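Local coordinates for F420-dependent methylenetetrahydromethanopterin dehydrogenase (Methanopyrus kandleri, PDB 1QV9), which catalyses the reversible, coenzyme F420-dependent interconversion of methylene- and methenyl-tetrahydromethanopterin on the carbon dioxide route of methanogenesis, at the interface of chains A and B and the interface of chains A and C. Numbering follows the deposited sequence. Chains: chain A/B/C, F420-dependent methylenetetrahydromethanopterin dehydrogenase.

Contact 1: the interface of chains A and B. Residues chain A 128-129, 132-134; chain B 26-27, 265.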
# COMPACT_ATOMS: atom_id res chain seq x y z
N ARG A 128 19.35 22.07 -0.99
CA ARG A 128 20.01 22.58 -2.19
C ARG A 128 18.92 23.25 -3.01
O ARG A 128 17.83 22.69 -3.18
CB ARG A 128 20.63 21.45 -3.01
CG ARG A 128 21.93 20.93 -2.43
CD ARG A 128 23.06 21.96 -2.67
NE ARG A 128 24.38 21.35 -2.50
CZ ARG A 128 25.51 21.97 -2.80
NH1 ARG A 128 26.67 21.35 -2.64
NH2 ARG A 128 25.47 23.21 -3.26
N ARG A 129 19.20 24.44 -3.53
CA ARG A 129 18.22 25.18 -4.33
C ARG A 129 17.58 24.42 -5.51
O ARG A 129 16.42 24.65 -5.87
CB ARG A 129 18.86 26.51 -4.83
CG ARG A 129 17.93 27.38 -5.63
CD ARG A 129 18.54 28.74 -6.00
NE ARG A 129 18.67 29.62 -4.83
CZ ARG A 129 19.77 29.72 -4.09
NH1 ARG A 129 19.79 30.53 -3.03
NH2 ARG A 129 20.86 29.03 -4.40
N LEU A 132 15.20 21.72 -3.14
CA LEU A 132 14.32 22.20 -2.07
C LEU A 132 13.61 23.52 -2.30
O LEU A 132 14.20 24.60 -2.10
CB LEU A 132 15.09 22.29 -0.77
CG LEU A 132 14.17 22.45 0.46
CD1 LEU A 132 13.69 21.06 0.86
CD2 LEU A 132 14.86 23.16 1.59
N ASP A 133 12.33 23.47 -2.70
CA ASP A 133 11.53 24.70 -2.82
C ASP A 133 10.58 24.67 -1.61
O ASP A 133 10.65 23.74 -0.81
CB ASP A 133 10.77 24.78 -4.16
CG ASP A 133 9.58 23.81 -4.25
OD1 ASP A 133 9.62 22.74 -3.62
OD2 ASP A 133 8.63 24.13 -4.98
N PRO A 134 9.73 25.69 -1.44
CA PRO A 134 8.80 25.73 -0.29
C PRO A 134 7.94 24.47 -0.14
O PRO A 134 7.81 23.92 0.99
CB PRO A 134 7.99 26.99 -0.53
CG PRO A 134 9.06 27.92 -1.19
CD PRO A 134 9.69 26.98 -2.18
N GLU B 26 12.71 29.33 2.13
CA GLU B 26 12.86 27.94 2.46
C GLU B 26 14.23 27.44 2.87
O GLU B 26 14.32 26.44 3.59
CB GLU B 26 12.29 27.06 1.34
CG GLU B 26 13.08 27.11 0.01
CD GLU B 26 12.75 28.31 -0.88
OE1 GLU B 26 13.21 28.30 -2.04
OE2 GLU B 26 12.03 29.24 -0.45
N ARG B 27 15.28 28.11 2.43
CA ARG B 27 16.64 27.70 2.80
C ARG B 27 17.34 28.81 3.60
O ARG B 27 18.55 28.73 3.82
CB ARG B 27 17.45 27.35 1.53
CG ARG B 27 17.00 26.07 0.79
CD ARG B 27 17.72 25.94 -0.57
NE ARG B 27 17.69 27.27 -1.16
CZ ARG B 27 16.67 27.78 -1.83
NH1 ARG B 27 16.74 29.03 -2.26
NH2 ARG B 27 15.61 27.03 -2.13
N PRO B 265 11.72 27.38 -6.29
CA PRO B 265 12.59 27.90 -5.23
C PRO B 265 12.93 29.36 -5.41
O PRO B 265 12.85 29.90 -6.52
CB PRO B 265 13.84 27.03 -5.34
CG PRO B 265 13.93 26.87 -6.87
CD PRO B 265 12.49 26.60 -7.28

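Contact 2: the interface of chains A and C. Residues chain A 253, 256; chain C 202, 250.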
# COMPACT_ATOMS: atom_id res chain seq x y z
N GLU A 253 -0.74 1.96 13.29
CA GLU A 253 -1.85 1.10 12.88
C GLU A 253 -1.82 -0.23 13.67
O GLU A 253 -2.87 -0.78 13.95
CB GLU A 253 -1.85 0.84 11.37
CG GLU A 253 -2.19 2.10 10.55
CD GLU A 253 -3.58 2.70 10.83
OE1 GLU A 253 -3.68 3.92 11.12
OE2 GLU A 253 -4.55 1.95 10.70
N LYS A 256 -3.44 0.42 16.79
CA LYS A 256 -4.90 0.48 16.61
C LYS A 256 -5.49 -0.94 16.54
O LYS A 256 -6.59 -1.19 17.08
CB LYS A 256 -5.28 1.24 15.32
CG LYS A 256 -5.02 2.75 15.41
CD LYS A 256 -5.41 3.42 14.10
CE LYS A 256 -5.07 4.88 14.11
NZ LYS A 256 -5.37 5.49 12.74
N LYS C 202 -12.88 3.91 11.03
CA LYS C 202 -12.51 3.95 9.62
C LYS C 202 -13.74 3.75 8.70
O LYS C 202 -13.86 4.36 7.62
CB LYS C 202 -11.45 2.87 9.34
CG LYS C 202 -10.05 3.20 9.93
CD LYS C 202 -9.15 1.98 9.83
CE LYS C 202 -7.79 2.17 10.51
NZ LYS C 202 -6.91 3.18 9.80
N GLU C 250 -9.66 -1.42 4.86
CA GLU C 250 -8.78 -1.34 6.03
C GLU C 250 -9.56 -1.74 7.30
O GLU C 250 -9.01 -2.40 8.20
CB GLU C 250 -8.28 0.08 6.20
CG GLU C 250 -6.84 0.22 6.45
CD GLU C 250 -6.39 1.66 6.25
OE1 GLU C 250 -6.74 2.51 7.09
OE2 GLU C 250 -5.72 1.95 5.24

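Contact 1: the interface of chains A and B
Backbone first: A:Leu132, in an extended conformation just before the helix at A:Pro134, presents its carbonyl oxygen to B:Arg27, whose side chain reaches into the loop A:Arg128 to A:Pro134. The guanidinium NH2 of B:Arg27 donates to A:Leu132 O at 2.8 Å. The nitrogen approaches the carbonyl oxygen almost head-on and the oxygen lies in the guanidinium plane, at its edge, although the bond is clearly bent at the hydrogen. The same NH2 also pairs with B:Glu26 OE1 at 2.7 Å, in a salt bridge within chain B. This carboxylate oxygen is tilted from the guanidinium plane and uses its anti side. NH2 is thus shared between a chain A carbonyl and a chain B acid.

The B:Arg27 chain turns at chi3 (-43°), which brings one guanidinium face up against the A:Arg129 side chain. There A:Arg129 CB sits over the centre of that face, 3.9 Å above it. The two arginine side chains cross at about a right angle with their planes 66° apart, and A:Arg129 NE comes to 3.3 Å from B:Arg27 NH1. These like charges are close, and the carboxylate of B:Glu26 probably offsets part of the cost. Nearer the backbone, A:Leu132 CD2 packs on B:Arg27 CG at 3.7 Å as the side chains lie alongside each other, pointing opposite ways.

B:Glu26 is folded back by chi2 (-82°), laying its carboxylate against the A:Pro134 ring, with CD 3.6 Å from A:Pro134 CD. B:Pro265 closes the patch, its ring near A:Arg129 O and its CA 3.8 Å from A:Asp133 CB.

In the fold, the chain A side is the loop that follows strand 115-119 and enters helix 134-150, while chain B contributes the loop after the 3-10 helix 22-24 and the C-terminal tail; two-fold symmetry repeats the patch with the chains exchanged.

Contact 2: the interface of chains A and C
Salt bridges carry this contact, and the one that crosses it joins A:Glu253 to C:Lys202. The two side chains come from opposite directions, and the amine NZ of C:Lys202 donates to A:Glu253 OE2 at 2.8 Å, on the syn side of the oxygen and 27° out of the carboxylate plane. The lysine is extended as far as CE and then turns at chi4 (-69°), which sets NZ between two acids.

Within each chain a further ion pair is likely to steady these partners. On the chain A helix 227-257, A:Lys256 NZ binds the other carboxylate oxygen, A:Glu253 OE1, at 2.8 Å, also from the syn side. In chain C, the same C:Lys202 NZ bonds to C:Glu250 OE1, this time on the anti side. The result is an alternating chain of charges from A:Lys256 through A:Glu253 and C:Lys202 to C:Glu250.

Like charges are also near one another: the two lysine NZ atoms of A:Lys256 and C:Lys202 lie 4.0 Å apart, an approach that the shared carboxylate between them likely makes tolerable. With an alanine in place of A:Glu253, C:Lys202 would probably lose its mate across the interface, keeping C:Glu250, and A:Lys256 would be left without its intrachain partner and freer to turn.

Next to the bonded nitrogen, the methylene CE of C:Lys202 also lies 3.3 Å from A:Glu253 OE2.

About 35 Å separates the centres of contact 1 and contact 2, and they share no residue. Chain A is common to both but meets a different neighbour at each: loop segments face chain B in contact 1, whereas the long helix 227-257 faces chain C in contact 2. The first belongs to a two-fold interface; the second, a much smaller patch of ion pairs between helices, belongs to one that is not an exact two-fold. Both can serve the homohexamer, a trimer of dimers, with contact 1 plausibly within a dimer and contact 2 between dimers.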